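Local atomic coordinates of nitrate reductase (Ulva prolifera, PDB entry 5YLY), a protein that supplies the FAD-containing cytochrome b5 reductase domain of nitrate reductase, an enzyme of the first step of nitrate assimilation that probably uses NADH to reduce nitrate to nitrite. Residues Pro176-Met181 with Glu213-Ser218; Ala204-Arg209 with Tyr227-Pro232. All coordinates share one frame; numbering follows the deposited sequence.

Contact 1: Pro176-Met181 with Glu213-Ser218; sequences PMYQVM and EALAKS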
ATOM      1  N   PRO A 176      -0.098  -1.016   0.562  1.00 23.47           N
ATOM      2  CA  PRO A 176       0.390  -2.349   0.974  1.00 22.90           C
ATOM      3  C   PRO A 176       1.856  -2.282   1.405  1.00 25.63           C
ATOM      4  O   PRO A 176       2.230  -2.953   2.348  1.00 26.39           O
ATOM      5  CB  PRO A 176       0.187  -3.196  -0.290  1.00 24.87           C
ATOM      6  CG  PRO A 176      -0.998  -2.543  -0.982  1.00 28.97           C
ATOM      7  CD  PRO A 176      -0.652  -1.072  -0.806  1.00 24.57           C
ATOM      8  N   MET A 177       2.693  -1.443   0.731  1.00 23.32           N
ATOM      9  CA  MET A 177       4.121  -1.283   1.108  1.00 21.86           C
ATOM     10  C   MET A 177       4.241  -0.590   2.459  1.00 25.61           C
ATOM     11  O   MET A 177       4.971  -1.065   3.328  1.00 25.03           O
ATOM     12  CB  MET A 177       4.919  -0.459   0.052  1.00 23.83           C
ATOM     13  CG  MET A 177       4.854  -1.034  -1.331  1.00 27.12           C
ATOM     14  SD  MET A 177       5.225  -2.803  -1.333  1.00 29.79           S
ATOM     15  CE  MET A 177       4.661  -3.218  -2.943  1.00 30.10           C
ATOM     16  N   TYR A 178       3.517   0.518   2.634  1.00 22.49           N
ATOM     17  CA  TYR A 178       3.531   1.300   3.879  1.00 22.09           C
ATOM     18  C   TYR A 178       3.179   0.413   5.122  1.00 21.89           C
ATOM     19  O   TYR A 178       3.831   0.502   6.161  1.00 21.91           O
ATOM     20  CB  TYR A 178       2.550   2.460   3.705  1.00 22.34           C
ATOM     21  CG  TYR A 178       2.576   3.486   4.809  1.00 23.12           C
ATOM     22  CD1 TYR A 178       3.737   4.199   5.104  1.00 23.80           C
ATOM     23  CD2 TYR A 178       1.442   3.745   5.568  1.00 25.57           C
ATOM     24  CE1 TYR A 178       3.760   5.163   6.119  1.00 26.03           C
ATOM     25  CE2 TYR A 178       1.440   4.747   6.549  1.00 26.97           C
ATOM     26  CZ  TYR A 178       2.604   5.443   6.832  1.00 29.86           C
ATOM     27  OH  TYR A 178       2.587   6.421   7.814  1.00 28.22           O
ATOM     28  N   GLN A 179       2.215  -0.481   4.976  1.00 19.25           N
ATOM     29  CA  GLN A 179       1.810  -1.369   6.069  1.00 19.96           C
ATOM     30  C   GLN A 179       3.009  -2.287   6.475  1.00 23.85           C
ATOM     31  O   GLN A 179       3.309  -2.449   7.673  1.00 22.30           O
ATOM     32  CB  GLN A 179       0.611  -2.240   5.626  1.00 21.08           C
ATOM     33  CG  GLN A 179       0.110  -3.183   6.728  1.00 21.16           C
ATOM     34  CD  GLN A 179      -0.560  -4.373   6.126  1.00 27.48           C
ATOM     35  OE1 GLN A 179       0.090  -5.204   5.506  1.00 26.88           O
ATOM     36  NE2 GLN A 179      -1.880  -4.444   6.210  1.00 26.49           N
ATOM     37  N   VAL A 180       3.697  -2.866   5.462  1.00 21.85           N
ATOM     38  CA  VAL A 180       4.856  -3.747   5.706  1.00 22.23           C
ATOM     39  C   VAL A 180       6.017  -2.937   6.291  1.00 23.36           C
ATOM     40  O   VAL A 180       6.654  -3.384   7.260  1.00 21.74           O
ATOM     41  CB  VAL A 180       5.244  -4.542   4.412  1.00 25.89           C
ATOM     42  CG1 VAL A 180       6.490  -5.419   4.652  1.00 26.78           C
ATOM     43  CG2 VAL A 180       4.082  -5.426   3.964  1.00 26.49           C
ATOM     44  N   MET A 181       6.271  -1.728   5.743  1.00 20.53           N
ATOM     45  CA  MET A 181       7.355  -0.864   6.249  1.00 20.00           C
ATOM     46  C   MET A 181       7.130  -0.558   7.726  1.00 23.32           C
ATOM     47  O   MET A 181       8.038  -0.704   8.523  1.00 23.05           O
ATOM     48  CB  MET A 181       7.385   0.477   5.469  1.00 22.35           C
ATOM     49  CG  MET A 181       7.808   0.301   4.033  1.00 27.88           C
ATOM     50  SD  MET A 181       7.570   1.879   3.143  1.00 31.18           S
ATOM     51  CE  MET A 181       8.988   2.788   3.819  1.00 28.09           C
ATOM     52  N   GLU A 213       9.029  10.235   4.209  1.00 24.82           N
ATOM     53  CA  GLU A 213      10.259  10.951   4.553  1.00 26.07           C
ATOM     54  C   GLU A 213      10.605  10.823   6.049  1.00 27.88           C
ATOM     55  O   GLU A 213      11.771  10.640   6.378  1.00 26.21           O
ATOM     56  CB  GLU A 213      10.210  12.408   4.091  1.00 28.85           C
ATOM     57  CG  GLU A 213      10.330  12.496   2.565  1.00 39.82           C
ATOM     58  CD  GLU A 213      11.571  11.823   1.996  1.00 55.54           C
ATOM     59  OE1 GLU A 213      12.684  12.321   2.276  1.00 40.12           O
ATOM     60  OE2 GLU A 213      11.446  10.737   1.383  1.00 43.94           O
ATOM     61  N   ALA A 214       9.586  10.883   6.935  1.00 25.34           N
ATOM     62  CA  ALA A 214       9.805  10.758   8.387  1.00 26.50           C
ATOM     63  C   ALA A 214      10.299   9.344   8.757  1.00 28.83           C
ATOM     64  O   ALA A 214      11.134   9.223   9.652  1.00 26.07           O
ATOM     65  CB  ALA A 214       8.546  11.107   9.150  1.00 26.67           C
ATOM     66  N   LEU A 215       9.829   8.302   8.048  1.00 26.21           N
ATOM     67  CA  LEU A 215      10.312   6.928   8.272  1.00 26.76           C
ATOM     68  C   LEU A 215      11.772   6.807   7.870  1.00 31.80           C
ATOM     69  O   LEU A 215      12.560   6.210   8.601  1.00 32.51           O
ATOM     70  CB  LEU A 215       9.493   5.896   7.464  1.00 26.14           C
ATOM     71  CG  LEU A 215       8.142   5.452   8.010  1.00 30.00           C
ATOM     72  CD1 LEU A 215       7.463   4.483   7.021  1.00 29.88           C
ATOM     73  CD2 LEU A 215       8.291   4.729   9.386  1.00 32.38           C
ATOM     74  N   ALA A 216      12.137   7.344   6.702  1.00 28.92           N
ATOM     75  CA  ALA A 216      13.517   7.294   6.203  1.00 29.52           C
ATOM     76  C   ALA A 216      14.440   8.086   7.168  1.00 32.73           C
ATOM     77  O   ALA A 216      15.540   7.620   7.505  1.00 32.51           O
ATOM     78  CB  ALA A 216      13.600   7.861   4.793  1.00 30.22           C
ATOM     79  N   LYS A 217      13.938   9.215   7.697  1.00 27.80           N
ATOM     80  CA  LYS A 217      14.689  10.040   8.645  1.00 27.53           C
ATOM     81  C   LYS A 217      14.877   9.332  10.011  1.00 28.88           C
ATOM     82  O   LYS A 217      15.943   9.460  10.622  1.00 27.98           O
ATOM     83  CB  LYS A 217      13.946  11.374   8.841  1.00 29.81           C
ATOM     84  CG  LYS A 217      14.754  12.438   9.568  1.00 45.75           C
ATOM     85  CD  LYS A 217      14.036  13.789   9.549  1.00 54.48           C
ATOM     86  CE  LYS A 217      14.696  14.834  10.417  1.00 53.20           C
ATOM     87  NZ  LYS A 217      15.905  15.375   9.764  1.00 60.14           N
ATOM     88  N   SER A 218      13.851   8.600  10.491  1.00 25.32           N
ATOM     89  CA  SER A 218      13.917   7.985  11.800  1.00 24.33           C
ATOM     90  C   SER A 218      14.493   6.528  11.780  1.00 28.70           C
ATOM     91  O   SER A 218      14.738   5.970  12.833  1.00 27.30           O
ATOM     92  CB  SER A 218      12.564   8.088  12.510  1.00 23.98           C
ATOM     93  OG  SER A 218      11.595   7.363  11.776  1.00 28.07           O
TER
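Met181 and Leu215 have the nearest CA atoms between segments 176-181 and 213-218, 8.6 Å apart on helices 174-185 and 209-218, so the gap is bridged by side chains alone. Leu215 does the bridging with a single methyl. Its CD1 reaches both Tyr178 and Met181, lying 3.9 Å from Tyr178 CE1 and 3.9 Å from Met181 CE. Tyr178 starts off at an angle to the other helix, but with CG anti to the backbone N (chi1 -172°) its ring extends across, and CD1 of Leu215 meets the ring obliquely near CE1. Met181 sets out toward the partner helix, and the bend at chi3 (75°) brings its terminal methyl to the same leucine carbon. The contact is small, 119 Å² in all, and wholly apolar. Both methionine and tyrosine are buried, while the leucine that meets them stays partly exposed. Leu208, just before helix 209-218, also packs on Tyr178, so the ring has leucines from both the start and the middle of that stretch of chain against it. Both helices lie against the same face of the parallel sheet of the NAD-binding domain. Met181 rests on Met167 of strand 164-170 and on Val223 and Ile225 of strand 223-229, Ala216 also packs on Ile225, and at the start of helix 174-185 Pro176 touches the FAD.

Contact 2: Ala204-Arg209 with Tyr227-Pro232; sequences ADILLR and YTVDRP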
ATOM      1  N   ALA A 204       2.719  15.772  -7.291  1.00 44.01           N
ATOM      2  CA  ALA A 204       1.468  16.025  -6.564  1.00 43.87           C
ATOM      3  C   ALA A 204       0.700  14.729  -6.246  1.00 44.16           C
ATOM      4  O   ALA A 204      -0.056  14.693  -5.270  1.00 43.88           O
ATOM      5  CB  ALA A 204       0.585  16.980  -7.360  1.00 46.50           C
ATOM      6  N   ASP A 205       0.906  13.669  -7.059  1.00 37.38           N
ATOM      7  CA  ASP A 205       0.260  12.372  -6.880  1.00 35.29           C
ATOM      8  C   ASP A 205       0.917  11.468  -5.818  1.00 35.15           C
ATOM      9  O   ASP A 205       0.363  10.409  -5.516  1.00 34.83           O
ATOM     10  CB  ASP A 205       0.208  11.608  -8.208  1.00 37.60           C
ATOM     11  CG  ASP A 205      -0.739  12.198  -9.222  1.00 49.03           C
ATOM     12  OD1 ASP A 205      -1.815  12.687  -8.812  1.00 46.51           O
ATOM     13  OD2 ASP A 205      -0.410  12.157 -10.430  1.00 57.95           O
ATOM     14  N   ILE A 206       2.105  11.835  -5.309  1.00 29.13           N
ATOM     15  CA  ILE A 206       2.796  10.997  -4.319  1.00 26.76           C
ATOM     16  C   ILE A 206       1.953  10.963  -3.051  1.00 30.75           C
ATOM     17  O   ILE A 206       1.664  12.020  -2.492  1.00 31.23           O
ATOM     18  CB  ILE A 206       4.240  11.514  -4.023  1.00 28.31           C
ATOM     19  CG1 ILE A 206       5.117  11.558  -5.299  1.00 29.93           C
ATOM     20  CG2 ILE A 206       4.919  10.671  -2.943  1.00 27.99           C
ATOM     21  CD1 ILE A 206       6.422  12.383  -5.130  1.00 35.49           C
ATOM     22  N   LEU A 207       1.554   9.762  -2.608  1.00 25.96           N
ATOM     23  CA  LEU A 207       0.799   9.620  -1.373  1.00 24.96           C
ATOM     24  C   LEU A 207       1.757   9.519  -0.184  1.00 28.42           C
ATOM     25  O   LEU A 207       2.827   8.926  -0.299  1.00 27.60           O
ATOM     26  CB  LEU A 207      -0.072   8.337  -1.396  1.00 25.61           C
ATOM     27  CG  LEU A 207      -1.269   8.320  -2.350  1.00 33.70           C
ATOM     28  CD1 LEU A 207      -1.893   6.915  -2.407  1.00 35.04           C
ATOM     29  CD2 LEU A 207      -2.333   9.329  -1.928  1.00 35.75           C
ATOM     30  N   LEU A 208       1.335  10.057   0.972  1.00 24.54           N
ATOM     31  CA  LEU A 208       2.022   9.935   2.270  1.00 23.95           C
ATOM     32  C   LEU A 208       3.506  10.317   2.213  1.00 24.47           C
ATOM     33  O   LEU A 208       4.331   9.719   2.922  1.00 22.45           O
ATOM     34  CB  LEU A 208       1.839   8.480   2.801  1.00 23.49           C
ATOM     35  CG  LEU A 208       0.387   8.040   3.068  1.00 30.05           C
ATOM     36  CD1 LEU A 208       0.273   6.521   3.099  1.00 30.02           C
ATOM     37  CD2 LEU A 208      -0.143   8.673   4.370  1.00 34.17           C
ATOM     38  N   ARG A 209       3.837  11.321   1.396  1.00 25.08           N
ATOM     39  CA  ARG A 209       5.242  11.747   1.274  1.00 26.05           C
ATOM     40  C   ARG A 209       5.838  12.202   2.620  1.00 26.56           C
ATOM     41  O   ARG A 209       6.926  11.726   2.943  1.00 24.03           O
ATOM     42  CB  ARG A 209       5.437  12.812   0.199  1.00 27.20           C
ATOM     43  CG  ARG A 209       6.921  13.004  -0.130  1.00 27.76           C
ATOM     44  CD  ARG A 209       7.032  13.944  -1.296  1.00 35.11           C
ATOM     45  NE  ARG A 209       8.421  14.238  -1.624  1.00 38.25           N
ATOM     46  CZ  ARG A 209       8.764  15.130  -2.538  1.00 52.21           C
ATOM     47  NH1 ARG A 209       7.832  15.807  -3.196  1.00 42.27           N
ATOM     48  NH2 ARG A 209      10.043  15.357  -2.804  1.00 42.29           N
ATOM     49  N   TYR A 227      12.106   8.026  -5.482  1.00 29.95           N
ATOM     50  CA  TYR A 227      10.897   8.377  -6.220  1.00 30.48           C
ATOM     51  C   TYR A 227      11.195   8.594  -7.689  1.00 36.05           C
ATOM     52  O   TYR A 227      12.305   8.996  -8.051  1.00 37.06           O
ATOM     53  CB  TYR A 227      10.310   9.693  -5.677  1.00 30.90           C
ATOM     54  CG  TYR A 227      10.040   9.706  -4.192  1.00 30.67           C
ATOM     55  CD1 TYR A 227       8.819   9.270  -3.682  1.00 31.14           C
ATOM     56  CD2 TYR A 227      10.977  10.217  -3.295  1.00 30.80           C
ATOM     57  CE1 TYR A 227       8.551   9.310  -2.316  1.00 28.88           C
ATOM     58  CE2 TYR A 227      10.727  10.243  -1.921  1.00 29.96           C
ATOM     59  CZ  TYR A 227       9.509   9.805  -1.442  1.00 32.41           C
ATOM     60  OH  TYR A 227       9.265   9.821  -0.096  1.00 31.49           O
ATOM     61  N   THR A 228      10.177   8.384  -8.542  1.00 33.22           N
ATOM     62  CA  THR A 228      10.208   8.757  -9.953  1.00 34.06           C
ATOM     63  C   THR A 228       8.862   9.349 -10.305  1.00 37.34           C
ATOM     64  O   THR A 228       7.843   8.947  -9.743  1.00 35.23           O
ATOM     65  CB  THR A 228      10.671   7.659 -10.927  1.00 40.21           C
ATOM     66  OG1 THR A 228      10.929   8.275 -12.201  1.00 43.08           O
ATOM     67  CG2 THR A 228       9.644   6.530 -11.104  1.00 37.38           C
ATOM     68  N   VAL A 229       8.873  10.352 -11.164  1.00 36.98           N
ATOM     69  CA  VAL A 229       7.661  10.982 -11.686  1.00 37.61           C
ATOM     70  C   VAL A 229       7.794  11.045 -13.211  1.00 46.94           C
ATOM     71  O   VAL A 229       8.920  11.093 -13.707  1.00 45.74           O
ATOM     72  CB  VAL A 229       7.306  12.347 -11.025  1.00 41.09           C
ATOM     73  CG1 VAL A 229       6.993  12.194  -9.533  1.00 37.98           C
ATOM     74  CG2 VAL A 229       8.399  13.382 -11.255  1.00 42.93           C
ATOM     75  N   ASP A 230       6.670  10.958 -13.951  1.00 48.51           N
ATOM     76  CA  ASP A 230       6.676  10.985 -15.418  1.00 53.16           C
ATOM     77  C   ASP A 230       7.156  12.348 -15.877  1.00 63.71           C
ATOM     78  O   ASP A 230       8.186  12.456 -16.553  1.00 64.65           O
ATOM     79  CB  ASP A 230       5.268  10.706 -15.988  1.00 55.93           C
ATOM     80  CG  ASP A 230       4.687   9.326 -15.722  1.00 69.70           C
ATOM     81  OD1 ASP A 230       5.400   8.476 -15.153  1.00 67.47           O
ATOM     82  OD2 ASP A 230       3.536   9.082 -16.132  1.00 82.11           O
ATOM     83  N   ARG A 231       6.430  13.390 -15.447  1.00 64.54           N
ATOM     84  CA  ARG A 231       6.737  14.769 -15.791  1.00 68.19           C
ATOM     85  C   ARG A 231       7.162  15.560 -14.545  1.00 73.24           C
ATOM     86  O   ARG A 231       6.326  15.985 -13.738  1.00 71.24           O
ATOM     87  CB  ARG A 231       5.615  15.455 -16.609  1.00 69.97           C
ATOM     88  CG  ARG A 231       4.217  14.837 -16.465  1.00 72.82           C
ATOM     89  CD  ARG A 231       3.263  15.755 -15.736  1.00 77.80           C
ATOM     90  NE  ARG A 231       2.888  16.930 -16.523  1.00 95.44           N
ATOM     91  CZ  ARG A 231       2.013  17.850 -16.127  1.00108.99           C
ATOM     92  NH1 ARG A 231       1.409  17.740 -14.949  1.00 91.03           N
ATOM     93  NH2 ARG A 231       1.728  18.883 -16.911  1.00 95.83           N
ATOM     94  N   PRO A 232       8.493  15.713 -14.383  1.00 71.49           N
ATOM     95  CA  PRO A 232       9.030  16.444 -13.224  1.00 71.05           C
ATOM     96  C   PRO A 232       9.085  17.973 -13.358  1.00 79.06           C
ATOM     97  O   PRO A 232       9.093  18.509 -14.473  1.00 81.16           O
ATOM     98  CB  PRO A 232      10.443  15.875 -13.101  1.00 72.78           C
ATOM     99  CG  PRO A 232      10.831  15.536 -14.504  1.00 79.55           C
ATOM    100  CD  PRO A 232       9.574  15.204 -15.254  1.00 75.21           C
TER
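The beta-alpha-beta crossover from strand 193-200 through helix 209-218 to strand 223-229 holds this contact: the loop leading into the helix folds over the end of the returning strand, and Ile206 packs on Tyr227. The isoleucine uses both of its branches. Its CG2 lies 3.9 Å from Tyr227 CE1, while CD1 stands 4.2 Å from Tyr227 CD1 and continues to Val229 CG1 at 4.4 Å. Tyr227 and Val229, two residues apart on the strand, turn to the same side and together receive it; the isoleucine and tyrosine side chains run roughly perpendicular to each other. Arg209, in the first turn of the helix just after the N-cap residue Leu208, comes in beside them. It swings CG away from its own backbone N (chi1 -167°), then runs extended to NE and passes over the tyrosine, CG being 4.0 Å from Tyr227 OH. Arg209 CZ sits 5.5 Å from the ring centroid and 15° off the ring normal, with the two planes turned 55° apart: a long cation-pi approach, weak at most. The stronger polar ties lie elsewhere, Arg209 NH1 in a salt bridge to Glu203 and Tyr227 OH with Glu213. Strand 193-200 borders the cluster through Tyr198, Trp236 touches both Ile206 and Tyr227, and strand 239-240 pairs with strand 223-229 through Ser239.

The two contacts have centres 16 Å apart in the NAD-binding domain, and their segments alternate along the chain: 176-181, 204-209, 213-218, 227-232. Helix 209-218 is common to both, since Arg209 at its start belongs to contact 2 and Leu215, farther on, to contact 1. They also touch directly. Tyr178 CD2 packs against Leu208 CD1 at 3.9 Å, and Glu213 OE2 and Tyr227 OH, 2.8 Å apart, probably share a hydrogen bond. Contact 1 thus joins the helices of two successive crossovers on one face of the parallel sheet, whereas contact 2 ties the entry to the second of these helices to the strand that follows it.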